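Local coordinates for Ddb_g0293866 (Dictyostelium discoideum, PDB 5LW6), which carries a macrodomain that binds ADP-ribose and may contribute to DNA damage sensing and poly-ADP-ribose binding by the full-length protein, at residues I213-L218 against H246-A251; K144-E149 against K161-M166; N79-Y84 against L96-E101; Q111-H116 against F125-I130; E149-W152 against K156-Q159. All coordinates share one frame; numbering follows the deposited sequence. Where two conformers were deposited one is given.

Contact 1: I213-L218 against H246-A251; sequences IVILVL and HSLFNA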
# COMPACT_ATOMS: atom_id res chain seq x y z
N ILE A 213 -5.56 10.33 3.11
CA ILE A 213 -5.18 10.01 1.76
C ILE A 213 -5.38 8.52 1.53
O ILE A 213 -4.95 7.72 2.33
CB ILE A 213 -3.66 10.37 1.47
CG1 ILE A 213 -3.38 11.85 1.65
CG2 ILE A 213 -3.23 9.84 0.08
CD1 ILE A 213 -1.95 12.09 2.06
N VAL A 214 -6.04 8.16 0.45
CA VAL A 214 -6.17 6.77 -0.06
C VAL A 214 -5.25 6.61 -1.28
O VAL A 214 -5.25 7.44 -2.16
CB VAL A 214 -7.66 6.42 -0.43
CG1 VAL A 214 -7.70 5.07 -1.14
CG2 VAL A 214 -8.53 6.44 0.82
N ILE A 215 -4.43 5.61 -1.27
CA ILE A 215 -3.44 5.43 -2.31
C ILE A 215 -3.78 4.12 -3.03
O ILE A 215 -3.87 3.03 -2.45
CB ILE A 215 -2.02 5.31 -1.70
CG1 ILE A 215 -1.65 6.52 -0.86
CG2 ILE A 215 -1.00 4.99 -2.80
CD1 ILE A 215 -0.36 6.36 -0.05
N LEU A 216 -3.98 4.21 -4.35
CA LEU A 216 -4.26 3.06 -5.12
C LEU A 216 -2.91 2.54 -5.62
O LEU A 216 -2.16 3.28 -6.20
CB LEU A 216 -5.10 3.52 -6.34
CG LEU A 216 -6.44 4.18 -6.00
CD1 LEU A 216 -7.22 4.37 -7.28
CD2 LEU A 216 -7.33 3.34 -5.14
N VAL A 217 -2.65 1.26 -5.40
CA VAL A 217 -1.32 0.69 -5.59
C VAL A 217 -1.43 -0.33 -6.72
O VAL A 217 -2.17 -1.26 -6.60
CB VAL A 217 -0.94 -0.07 -4.28
CG1 VAL A 217 0.35 -0.82 -4.47
CG2 VAL A 217 -0.84 0.91 -3.11
N LEU A 218 -0.69 -0.16 -7.81
CA LEU A 218 -0.82 -1.05 -8.95
C LEU A 218 0.36 -2.06 -8.91
O LEU A 218 1.39 -1.90 -9.56
CB LEU A 218 -0.87 -0.22 -10.25
CG LEU A 218 -2.28 0.22 -10.61
CD1 LEU A 218 -2.85 1.19 -9.62
CD2 LEU A 218 -2.24 0.85 -11.98
N HIS A 246 8.74 1.11 -3.89
CA HIS A 246 9.41 2.42 -4.01
C HIS A 246 8.43 3.55 -4.26
O HIS A 246 8.49 4.56 -3.64
CB HIS A 246 10.49 2.38 -5.07
CG HIS A 246 11.71 1.62 -4.65
ND1 HIS A 246 12.50 0.91 -5.54
CD2 HIS A 246 12.31 1.51 -3.44
CE1 HIS A 246 13.50 0.34 -4.87
NE2 HIS A 246 13.43 0.72 -3.60
N SER A 247 7.52 3.36 -5.20
CA SER A 247 6.48 4.32 -5.49
C SER A 247 5.62 4.62 -4.28
O SER A 247 5.25 5.79 -4.00
CB SER A 247 5.59 3.77 -6.59
OG SER A 247 6.36 3.78 -7.75
N LEU A 248 5.22 3.58 -3.57
CA LEU A 248 4.41 3.76 -2.38
C LEU A 248 5.13 4.62 -1.35
O LEU A 248 4.56 5.52 -0.76
CB LEU A 248 4.05 2.37 -1.86
CG LEU A 248 3.28 2.34 -0.55
CD1 LEU A 248 1.95 3.08 -0.69
CD2 LEU A 248 3.07 0.89 -0.14
N PHE A 249 6.39 4.29 -1.07
CA PHE A 249 7.11 5.01 -0.06
C PHE A 249 7.51 6.38 -0.56
O PHE A 249 7.57 7.32 0.22
CB PHE A 249 8.34 4.20 0.40
CG PHE A 249 7.98 2.94 1.13
CD1 PHE A 249 6.86 2.87 1.99
CD2 PHE A 249 8.70 1.83 0.96
CE1 PHE A 249 6.50 1.68 2.63
CE2 PHE A 249 8.36 0.63 1.62
CZ PHE A 249 7.29 0.57 2.45
N ASN A 250 7.66 6.55 -1.86
CA ASN A 250 7.84 7.89 -2.38
C ASN A 250 6.59 8.75 -2.12
O ASN A 250 6.72 9.91 -1.74
CB ASN A 250 8.09 7.87 -3.89
CG ASN A 250 9.44 7.36 -4.23
OD1 ASN A 250 10.30 7.22 -3.38
ND2 ASN A 250 9.67 7.11 -5.52
N ALA A 251 5.41 8.19 -2.28
CA ALA A 251 4.19 8.90 -1.97
C ALA A 251 4.14 9.26 -0.50
O ALA A 251 3.70 10.34 -0.11
CB ALA A 251 3.00 8.10 -2.35
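Leu248 lays its CD1 methyl against two branches of Ile215 at once. CD1 of Leu248 is 4.1 Å from CD1 of Ile215 and equally far from its CG2, so a single leucine methyl sits in the fork of the isoleucine, the two side chains crossing at a slant. With CG anti to the backbone N (chi1 176°), Leu248 does not leave its backbone straight toward the strand, yet its end swings in. The same methyl also meets Val217, whose CG2 lies 4.3 Å away, and thus bridges two residues on one face of strand 213-217. One turn further along the helix, Ala251 adds a smaller touch: its CB is 4.4 Å from CD1 of Ile215. Every contact is methyl to methyl, with no hydrogen bond across. The short segments run nearly antiparallel, at 164°, their axes 9.9 Å apart at closest approach. This is the C-terminal helix of the macrodomain lying on the central sheet, near the centre of the folded domain. Leu56 of strand 55-59 touches both Ile215 and Leu248, while Leu145 and Ala147 of strand 145-149 and Val189 of strand 189-193 pack beside the strand residues.

Contact 2: K144-E149 against K161-M166; sequences KLFATE and KQLYEM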
# COMPACT_ATOMS: atom_id res chain seq x y z
N LYS A 144 -2.85 7.80 8.72
CA LYS A 144 -3.33 8.86 7.91
C LYS A 144 -3.37 8.57 6.41
O LYS A 144 -4.12 9.24 5.65
CB LYS A 144 -2.55 10.15 8.19
CG LYS A 144 -2.88 10.67 9.57
CD LYS A 144 -2.29 12.07 9.72
CE LYS A 144 -2.33 12.55 11.20
NZ LYS A 144 -3.73 13.01 11.38
N LEU A 145 -2.59 7.57 5.98
CA LEU A 145 -2.53 7.15 4.61
C LEU A 145 -2.94 5.65 4.56
O LEU A 145 -2.48 4.85 5.33
CB LEU A 145 -1.16 7.31 3.93
CG LEU A 145 -0.62 8.76 3.90
CD1 LEU A 145 0.08 8.96 5.20
CD2 LEU A 145 0.33 8.96 2.71
N PHE A 146 -3.86 5.35 3.66
CA PHE A 146 -4.40 3.99 3.53
C PHE A 146 -4.23 3.56 2.08
O PHE A 146 -4.78 4.21 1.21
CB PHE A 146 -5.88 3.95 3.93
CG PHE A 146 -6.43 2.55 3.99
CD1 PHE A 146 -6.92 1.92 2.86
CD2 PHE A 146 -6.39 1.85 5.14
CE1 PHE A 146 -7.39 0.62 2.87
CE2 PHE A 146 -6.89 0.56 5.21
CZ PHE A 146 -7.34 -0.10 4.10
N ALA A 147 -3.48 2.49 1.86
CA ALA A 147 -3.17 1.97 0.52
C ALA A 147 -4.03 0.76 0.24
O ALA A 147 -4.23 -0.12 1.13
CB ALA A 147 -1.74 1.59 0.41
N THR A 148 -4.48 0.68 -1.01
CA THR A 148 -5.26 -0.44 -1.52
C THR A 148 -4.76 -0.86 -2.89
O THR A 148 -4.42 -0.02 -3.71
CB THR A 148 -6.78 -0.05 -1.56
OG1 THR A 148 -7.58 -1.18 -1.90
CG2 THR A 148 -7.07 1.06 -2.50
N GLU A 149 -4.81 -2.16 -3.19
CA GLU A 149 -4.40 -2.63 -4.53
C GLU A 149 -5.49 -2.26 -5.54
O GLU A 149 -6.67 -2.25 -5.20
CB GLU A 149 -4.23 -4.10 -4.54
CG GLU A 149 -3.05 -4.50 -3.65
CD GLU A 149 -2.66 -6.00 -3.71
OE1 GLU A 149 -3.20 -6.80 -4.57
OE2 GLU A 149 -1.89 -6.39 -2.83
N LYS A 161 -14.08 -3.51 -2.61
CA LYS A 161 -15.47 -3.08 -2.58
C LYS A 161 -15.84 -2.36 -1.32
O LYS A 161 -16.48 -1.32 -1.34
CB LYS A 161 -16.33 -4.36 -2.76
CG LYS A 161 -17.84 -4.15 -2.69
CD LYS A 161 -18.52 -5.50 -2.91
CE LYS A 161 -20.04 -5.38 -3.19
NZ LYS A 161 -20.73 -4.63 -2.13
N GLN A 162 -15.38 -2.87 -0.19
CA GLN A 162 -15.83 -2.30 1.14
C GLN A 162 -15.29 -0.92 1.35
O GLN A 162 -16.01 -0.02 1.73
CB GLN A 162 -15.42 -3.22 2.27
CG GLN A 162 -15.70 -2.74 3.65
CD GLN A 162 -17.20 -2.57 3.91
OE1 GLN A 162 -18.01 -3.45 3.59
NE2 GLN A 162 -17.56 -1.42 4.41
N LEU A 163 -14.00 -0.75 1.01
CA LEU A 163 -13.41 0.57 0.97
C LEU A 163 -14.20 1.57 0.11
O LEU A 163 -14.52 2.64 0.56
CB LEU A 163 -11.96 0.48 0.55
CG LEU A 163 -11.24 1.80 0.34
CD1 LEU A 163 -10.92 2.52 1.67
CD2 LEU A 163 -9.99 1.55 -0.49
N TYR A 164 -14.51 1.17 -1.11
CA TYR A 164 -15.20 2.03 -2.07
C TYR A 164 -16.61 2.36 -1.58
O TYR A 164 -16.99 3.50 -1.71
CB TYR A 164 -15.23 1.38 -3.46
CG TYR A 164 -13.99 1.72 -4.26
CD1 TYR A 164 -12.73 1.21 -3.96
CD2 TYR A 164 -14.03 2.66 -5.30
CE1 TYR A 164 -11.63 1.57 -4.69
CE2 TYR A 164 -12.92 3.02 -6.00
CZ TYR A 164 -11.70 2.50 -5.70
OH TYR A 164 -10.56 2.90 -6.37
N GLU A 165 -17.30 1.42 -0.94
CA GLU A 165 -18.62 1.74 -0.37
C GLU A 165 -18.55 2.81 0.70
O GLU A 165 -19.39 3.69 0.77
CB GLU A 165 -19.25 0.48 0.09
CG GLU A 165 -19.69 -0.18 -1.18
CD GLU A 165 -20.20 -1.58 -1.10
OE1 GLU A 165 -20.28 -2.15 -2.21
OE2 GLU A 165 -20.53 -2.14 -0.02
N MSE A 166 -17.46 2.80 1.44
CA MSE A 166 -17.23 3.72 2.46
C MSE A 166 -16.87 5.10 1.95
O MSE A 166 -17.11 6.03 2.62
CB MSE A 166 -16.13 3.17 3.39
CG MSE A 166 -16.60 1.89 4.08
SE MSE A 166 -15.00 1.02 4.93
CE MSE A 166 -14.99 2.17 6.53
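Leu163 holds CG anti to its backbone N (chi1 174°), which carries its two methyls off the helix toward strand 145-149, and Phe146 uses the same anti arrangement (chi1 -173°) to send its ring out toward one of them. Thr148 places OG1 anti to N, leaving CG2 between N and the carbonyl carbon, where it faces the helix. The leucine then divides its methyls between the two strand residues. CD2 goes to Thr148, 3.6 Å from CG2 and 3.7 Å from CB, the two side chains meeting tip to tip. CD1 meets the Phe146 ring at a slant, 4.2 Å from CE1, with ring and leucine lying alongside one another and pointing opposite ways. Thr148 also has a polar side: its OG1 makes a weak hydrogen bond with Asn160, just before the helix. On the helix itself, Lys161 NZ and Glu165 OE1 form a salt bridge across one turn, modelled doubtfully short. Leu205 of helix 204-207 also touches Leu163, and the ring of Phe139 meets that of Phe146. Helix 161-167 is thus held to the face of this central strand by dispersion and the exclusion of water, with no hydrogen bond between the segments, while its charged pair stays at the exposed side of the helix.

Contact 3: N79-Y84 against L96-E101; sequences NAISEY and LKMMVE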
# COMPACT_ATOMS: atom_id res chain seq x y z
N ASN A 79 12.84 -6.29 2.41
CA ASN A 79 13.98 -5.53 2.03
C ASN A 79 13.62 -4.04 1.75
O ASN A 79 14.35 -3.13 2.13
CB ASN A 79 14.75 -6.20 0.87
CG ASN A 79 15.72 -7.34 1.36
OD1 ASN A 79 16.10 -8.21 0.57
ND2 ASN A 79 16.10 -7.34 2.65
N ALA A 80 12.51 -3.78 1.05
CA ALA A 80 12.11 -2.45 0.70
C ALA A 80 11.76 -1.68 1.99
O ALA A 80 12.08 -0.49 2.15
CB ALA A 80 10.92 -2.45 -0.24
N ILE A 81 11.10 -2.37 2.92
CA ILE A 81 10.66 -1.76 4.15
C ILE A 81 11.89 -1.35 4.97
O ILE A 81 11.96 -0.25 5.54
CB ILE A 81 9.71 -2.70 4.97
CG1 ILE A 81 8.30 -2.71 4.29
CG2 ILE A 81 9.54 -2.24 6.44
CD1 ILE A 81 7.42 -3.90 4.67
N SER A 82 12.83 -2.27 5.05
CA SER A 82 14.04 -2.02 5.80
C SER A 82 14.86 -0.90 5.16
O SER A 82 15.42 -0.06 5.86
CB SER A 82 14.82 -3.32 6.09
OG SER A 82 15.94 -2.98 6.87
N GLU A 83 14.91 -0.84 3.82
CA GLU A 83 15.58 0.19 3.12
C GLU A 83 15.01 1.58 3.48
O GLU A 83 15.77 2.52 3.81
CB GLU A 83 15.53 -0.04 1.63
CG GLU A 83 16.22 0.98 0.74
CD GLU A 83 16.02 0.70 -0.76
OE1 GLU A 83 14.83 0.54 -1.17
OE2 GLU A 83 17.03 0.65 -1.55
N TYR A 84 13.71 1.68 3.43
CA TYR A 84 13.02 2.93 3.76
C TYR A 84 13.25 3.28 5.23
O TYR A 84 13.66 4.43 5.56
CB TYR A 84 11.54 2.73 3.46
CG TYR A 84 10.68 3.98 3.82
CD1 TYR A 84 10.62 5.06 2.93
CD2 TYR A 84 10.01 4.08 5.00
CE1 TYR A 84 9.85 6.19 3.23
CE2 TYR A 84 9.25 5.21 5.33
CZ TYR A 84 9.20 6.26 4.47
OH TYR A 84 8.45 7.36 4.89
N LEU A 96 4.46 2.28 10.02
CA LEU A 96 4.11 1.41 8.89
C LEU A 96 3.35 0.22 9.42
O LEU A 96 3.81 -0.45 10.40
CB LEU A 96 5.36 0.94 8.13
CG LEU A 96 6.25 1.98 7.46
CD1 LEU A 96 7.40 1.33 6.72
CD2 LEU A 96 5.45 2.88 6.56
N LYS A 97 2.16 -0.02 8.89
CA LYS A 97 1.34 -1.14 9.29
C LYS A 97 0.99 -1.91 8.08
O LYS A 97 0.23 -1.44 7.23
CB LYS A 97 0.06 -0.71 10.03
CG LYS A 97 0.43 0.10 11.28
CD LYS A 97 -0.73 0.23 12.25
CE LYS A 97 -0.31 1.01 13.51
NZ LYS A 97 -1.52 1.23 14.34
N MSE A 98 1.51 -3.12 8.01
CA MSE A 98 1.29 -3.92 6.82
C MSE A 98 0.21 -4.91 7.14
O MSE A 98 0.29 -5.71 8.05
CB MSE A 98 2.50 -4.62 6.31
CG MSE A 98 2.27 -5.35 5.02
SE MSE A 98 3.93 -6.16 4.31
CE MSE A 98 3.87 -7.60 5.44
N MSE A 99 -0.82 -4.93 6.33
CA MSE A 99 -1.98 -5.75 6.57
C MSE A 99 -1.82 -7.04 5.79
O MSE A 99 -1.71 -7.03 4.59
CB MSE A 99 -3.24 -5.00 6.05
CG MSE A 99 -3.36 -3.66 6.80
SE MSE A 99 -4.88 -2.57 6.21
CE MSE A 99 -4.11 -1.92 4.46
N VAL A 100 -1.86 -8.16 6.46
CA VAL A 100 -1.67 -9.47 5.88
C VAL A 100 -2.93 -10.34 6.08
O VAL A 100 -3.44 -10.48 7.20
CB VAL A 100 -0.40 -10.18 6.48
CG1 VAL A 100 -0.27 -11.59 5.97
CG2 VAL A 100 0.86 -9.34 6.29
N GLU A 101 -3.44 -10.94 5.01
CA GLU A 101 -4.63 -11.76 5.14
C GLU A 101 -4.31 -13.03 5.93
O GLU A 101 -3.18 -13.55 5.91
CB GLU A 101 -5.26 -12.02 3.78
CG GLU A 101 -5.83 -10.74 3.15
CD GLU A 101 -6.39 -10.95 1.74
OE1 GLU A 101 -6.64 -12.12 1.37
OE2 GLU A 101 -6.50 -9.94 0.98
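Ile81 and Leu96 run side by side with their ends pointing opposite ways, the helix residue reaching down to the sheet and the strand residue reaching up. They touch through CG2 of Ile81 and CD1 of Leu96, 4.2 Å apart. Ile81 has CG2 anti to its backbone N and CG1 beside it (chi1 -76°), so its two branches part: CG2 serves Leu96, and CD1, at the end of the other arm, lies 4.2 Å from SE of Met98. That residue is selenomethionine; its chain is extended as far as the selenium and bends there (chi3 79°), crossing Ile81 at a slant. Tyr84, one turn further along the helix, brings its ring obliquely to Leu96, with CD2 4.2 Å from the same CD1 methyl, which therefore touches both isoleucine and tyrosine. The segments run almost antiparallel (171°), their axes 11.7 Å apart at closest approach, as a helix and the following strand do in a beta-alpha-beta unit, here strand 55-59, helix 70-87 and strand 95-101. Phe58 of the first strand touches Ile81, Leu96 and Met98 alike. The Tyr84 ring stacks with Phe249 of the C-terminal helix, and its hydroxyl is hydrogen-bonded to Asp253. Across the two segments the contact is wholly apolar and buried, while the one polar end among its touching side chains is satisfied by a residue of a different helix.

Contact 4: Q111-H116 against F125-I130; sequences QSFKKH and FEIIKI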
# COMPACT_ATOMS: atom_id res chain seq x y z
N GLN A 111 8.90 -15.03 10.87
CA GLN A 111 10.35 -15.38 10.98
C GLN A 111 11.16 -14.91 9.76
O GLN A 111 12.28 -14.50 9.89
CB GLN A 111 10.54 -16.91 11.14
CG GLN A 111 10.19 -17.41 12.51
CD GLN A 111 10.35 -18.93 12.63
OE1 GLN A 111 10.43 -19.66 11.62
NE2 GLN A 111 10.44 -19.41 13.87
N SER A 112 10.56 -14.95 8.57
CA SER A 112 11.23 -14.56 7.35
C SER A 112 11.48 -13.08 7.39
O SER A 112 12.58 -12.62 7.03
CB SER A 112 10.38 -14.86 6.11
OG SER A 112 11.20 -14.72 4.97
N PHE A 113 10.47 -12.30 7.80
CA PHE A 113 10.69 -10.91 8.02
C PHE A 113 11.81 -10.67 9.02
O PHE A 113 12.69 -9.82 8.76
CB PHE A 113 9.41 -10.10 8.40
CG PHE A 113 8.58 -9.74 7.21
CD1 PHE A 113 7.70 -10.63 6.72
CD2 PHE A 113 8.62 -8.51 6.65
CE1 PHE A 113 6.89 -10.34 5.61
CE2 PHE A 113 7.88 -8.20 5.50
CZ PHE A 113 7.02 -9.11 4.96
N LYS A 114 11.77 -11.37 10.14
CA LYS A 114 12.80 -11.20 11.15
C LYS A 114 14.19 -11.44 10.61
O LYS A 114 15.12 -10.68 10.92
CB LYS A 114 12.62 -12.19 12.30
CG LYS A 114 11.57 -11.86 13.30
CD LYS A 114 11.56 -12.90 14.45
CE LYS A 114 10.45 -12.63 15.48
NZ LYS A 114 10.52 -13.62 16.58
N LYS A 115 14.31 -12.40 9.73
CA LYS A 115 15.58 -12.76 9.15
C LYS A 115 16.09 -11.63 8.25
O LYS A 115 17.25 -11.23 8.36
CB LYS A 115 15.42 -14.06 8.38
CG LYS A 115 16.61 -14.50 7.56
CD LYS A 115 16.25 -15.62 6.55
CE LYS A 115 17.54 -16.29 6.00
NZ LYS A 115 17.47 -17.25 4.83
N HIS A 116 15.22 -11.04 7.45
CA HIS A 116 15.60 -9.90 6.62
C HIS A 116 15.92 -8.65 7.38
O HIS A 116 16.57 -7.79 6.88
CB HIS A 116 14.49 -9.63 5.56
CG HIS A 116 14.47 -10.66 4.50
ND1 HIS A 116 13.65 -11.78 4.52
CD2 HIS A 116 15.24 -10.79 3.40
CE1 HIS A 116 13.93 -12.55 3.49
NE2 HIS A 116 14.90 -11.98 2.81
N PHE A 125 7.48 -0.54 12.53
CA PHE A 125 6.83 -1.44 11.57
C PHE A 125 6.07 -2.53 12.26
O PHE A 125 6.61 -3.18 13.18
CB PHE A 125 7.87 -2.08 10.69
CG PHE A 125 7.31 -3.10 9.77
CD1 PHE A 125 6.29 -2.78 8.89
CD2 PHE A 125 7.79 -4.40 9.80
CE1 PHE A 125 5.79 -3.77 8.04
CE2 PHE A 125 7.33 -5.36 8.96
CZ PHE A 125 6.29 -5.04 8.09
N GLU A 126 4.79 -2.67 11.92
CA GLU A 126 3.97 -3.77 12.46
C GLU A 126 3.25 -4.50 11.36
O GLU A 126 2.91 -3.89 10.32
CB GLU A 126 2.86 -3.23 13.37
CG GLU A 126 3.40 -2.47 14.54
CD GLU A 126 2.31 -1.94 15.48
OE1 GLU A 126 1.08 -1.97 15.11
OE2 GLU A 126 2.72 -1.49 16.61
N ILE A 127 3.02 -5.78 11.59
CA ILE A 127 2.16 -6.59 10.69
C ILE A 127 0.89 -6.85 11.38
O ILE A 127 0.89 -7.30 12.54
CB ILE A 127 2.87 -7.92 10.32
CG1 ILE A 127 4.05 -7.63 9.40
CG2 ILE A 127 1.90 -8.88 9.68
CD1 ILE A 127 4.88 -8.80 8.97
N ILE A 128 -0.23 -6.60 10.73
CA ILE A 128 -1.57 -6.72 11.29
C ILE A 128 -2.29 -7.77 10.47
O ILE A 128 -2.34 -7.64 9.23
CB ILE A 128 -2.37 -5.42 11.08
CG1 ILE A 128 -1.60 -4.25 11.68
CG2 ILE A 128 -3.81 -5.50 11.59
CD1 ILE A 128 -1.23 -4.43 13.12
N LYS A 129 -2.82 -8.78 11.13
CA LYS A 129 -3.56 -9.86 10.47
C LYS A 129 -4.98 -9.41 10.25
O LYS A 129 -5.59 -8.88 11.19
CB LYS A 129 -3.54 -11.10 11.39
CG LYS A 129 -4.23 -12.33 10.79
CD LYS A 129 -4.07 -13.59 11.64
CE LYS A 129 -4.83 -13.52 12.94
NZ LYS A 129 -4.54 -14.77 13.71
N ILE A 130 -5.50 -9.51 9.03
CA ILE A 130 -6.88 -9.21 8.74
C ILE A 130 -7.53 -10.46 8.15
O ILE A 130 -6.84 -11.30 7.54
CB ILE A 130 -7.01 -7.96 7.81
CG1 ILE A 130 -6.32 -8.18 6.44
CG2 ILE A 130 -6.42 -6.74 8.55
CD1 ILE A 130 -6.77 -7.26 5.33
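Ile127 sets its CD1 methyl over one face of the Phe113 ring, 4.1 Å from the centroid and 13° off the ring normal, a CH-pi contact. Its chain is extended beyond CG1 (chi2 178°), which carries the methyl off the strand as far as the aromatic face. Phe113 turns CG beside its own backbone N (chi1 -80°), and the ring leans from the helix toward the sheet. Phe125 comes in obliquely: its CE2 is 4.1 Å from CD2 of Phe113, the two side chains crossing at about a right angle. Within the helix His116 folds back, its ND1 donating to Ser112 O at 2.9 Å from above the carbonyl plane, while His116 N approaches that oxygen from the opposite face. The contact joins helix 107-116 to edge strand 125-130 in a beta-alpha-beta unit. Met98 of the unit's first strand, 95-101, touches both phenylalanines, and Trp121 packs beside them. Dispersion and a methyl-to-ring attraction do the holding here; no hydrogen bond links helix to strand.

Contact 5: E149-W152 against K156-Q159; sequences ESTW and KTPQ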
# COMPACT_ATOMS: atom_id res chain seq x y z
N GLU A 149 -4.81 -2.16 -3.19
CA GLU A 149 -4.40 -2.63 -4.53
C GLU A 149 -5.49 -2.26 -5.54
O GLU A 149 -6.67 -2.25 -5.20
CB GLU A 149 -4.23 -4.10 -4.54
CG GLU A 149 -3.05 -4.50 -3.65
CD GLU A 149 -2.66 -6.00 -3.71
OE1 GLU A 149 -3.20 -6.80 -4.57
OE2 GLU A 149 -1.89 -6.39 -2.83
N SER A 150 -5.06 -1.89 -6.71
CA SER A 150 -5.96 -1.52 -7.79
C SER A 150 -5.44 -2.08 -9.12
O SER A 150 -4.52 -2.91 -9.17
CB SER A 150 -6.11 0.01 -7.80
OG SER A 150 -7.09 0.44 -8.74
N THR A 151 -6.06 -1.65 -10.20
CA THR A 151 -5.61 -2.09 -11.53
C THR A 151 -5.49 -0.85 -12.39
O THR A 151 -5.78 0.28 -11.92
CB THR A 151 -6.66 -3.06 -12.19
OG1 THR A 151 -7.81 -2.29 -12.61
CG2 THR A 151 -7.11 -4.19 -11.29
N TRP A 152 -5.11 -1.04 -13.65
CA TRP A 152 -4.86 0.09 -14.51
C TRP A 152 -6.08 1.04 -14.57
O TRP A 152 -5.94 2.28 -14.78
CB TRP A 152 -4.38 -0.36 -15.93
CG TRP A 152 -5.43 -0.92 -16.76
CD1 TRP A 152 -5.83 -2.19 -16.77
CD2 TRP A 152 -6.29 -0.20 -17.66
NE1 TRP A 152 -6.92 -2.32 -17.63
CE2 TRP A 152 -7.18 -1.11 -18.20
CE3 TRP A 152 -6.37 1.13 -18.07
CZ2 TRP A 152 -8.16 -0.75 -19.14
CZ3 TRP A 152 -7.35 1.49 -18.99
CH2 TRP A 152 -8.21 0.54 -19.52
N LYS A 156 -13.09 0.68 -8.64
CA LYS A 156 -13.45 -0.37 -7.66
C LYS A 156 -13.19 -1.77 -8.13
O LYS A 156 -13.49 -2.11 -9.30
CB LYS A 156 -14.92 -0.22 -7.34
CG LYS A 156 -15.37 -1.24 -6.33
CD LYS A 156 -16.84 -1.00 -6.02
CE LYS A 156 -17.68 -2.00 -6.76
NZ LYS A 156 -19.01 -1.38 -6.95
N THR A 157 -12.57 -2.59 -7.28
CA THR A 157 -12.43 -4.00 -7.60
C THR A 157 -13.23 -4.81 -6.59
O THR A 157 -13.59 -4.25 -5.56
CB THR A 157 -10.96 -4.50 -7.54
OG1 THR A 157 -10.60 -4.77 -6.20
CG2 THR A 157 -9.99 -3.50 -8.07
N PRO A 158 -13.48 -6.12 -6.86
CA PRO A 158 -14.20 -6.88 -5.85
C PRO A 158 -13.44 -6.98 -4.52
O PRO A 158 -14.05 -7.16 -3.44
CB PRO A 158 -14.34 -8.26 -6.50
CG PRO A 158 -14.25 -8.00 -7.94
CD PRO A 158 -13.20 -6.94 -8.06
N GLN A 159 -12.11 -6.88 -4.58
CA GLN A 159 -11.28 -6.95 -3.37
C GLN A 159 -11.23 -5.68 -2.52
O GLN A 159 -10.74 -5.73 -1.38
CB GLN A 159 -9.86 -7.33 -3.76
CG GLN A 159 -9.74 -8.80 -4.12
CD GLN A 159 -10.39 -9.18 -5.44
OE1 GLN A 159 -10.24 -8.52 -6.47
NE2 GLN A 159 -11.12 -10.25 -5.41
O HOH W 1 -8.21 -4.39 -4.92
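The loop that leaves strand 145-149 and leads into helix 161-167 folds back on itself here, and Thr157 is the residue of the returning limb that closes it. Its CG2 methyl points across to the outgoing limb, 4.4 Å from CG2 of Thr151 and 4.5 Å from CA of Ser150, so the direct touch is loose and apolar, methyl to methyl and methyl to backbone. The polar link runs through a water. That water donates to Glu149 O at 2.7 Å and lies equally far from Thr157 OG1, bridging the last residue of the strand to the far limb with no direct hydrogen bond between the two. The threonine holds OG1 beside both its backbone N and its carbonyl carbon (chi1 81°), which turns the hydroxyl to the water and to Gln159 N, and the methyl to Ser150 and Thr151. In the macrodomain topology this loop follows a central parallel strand of the sheet at its C-terminal end, the end at which macrodomains generally bind ADP-ribose. The bond that Thr157 OG1 accepts from Gln159 N is weak, 3.1 Å long and bent to 125°. Asn160 OD1 takes the backbone N of Thr157, tying the loop to the start of the helix. On the outgoing side, Ser150 continues the backbone pairing with Val217 of the neighbouring strand, and Glu149 OE2 is hydrogen-bonded to Ser62 N.

In the fold
From the N terminus, contact 3 comes first, closing the connection between helix 70-87 and strand 95-101; contact 4 does likewise for helix 107-116 and strand 125-130. Their strands are neighbours, and Met98 N bonds to Glu126 O at 2.8 Å. Contacts 2 and 5 then begin on the same strand end, sharing Glu149: the short loop of contact 5 lies within the longer one that contact 2 closes at helix 161-167. Contact 1 comes last, laying the C-terminal helix on strand 213-217, which pairs with strand 145-149. That helix also meets contact 3 through His246 and Glu83. All of contacts 1 to 4 rest on one sheet. No two loops cross.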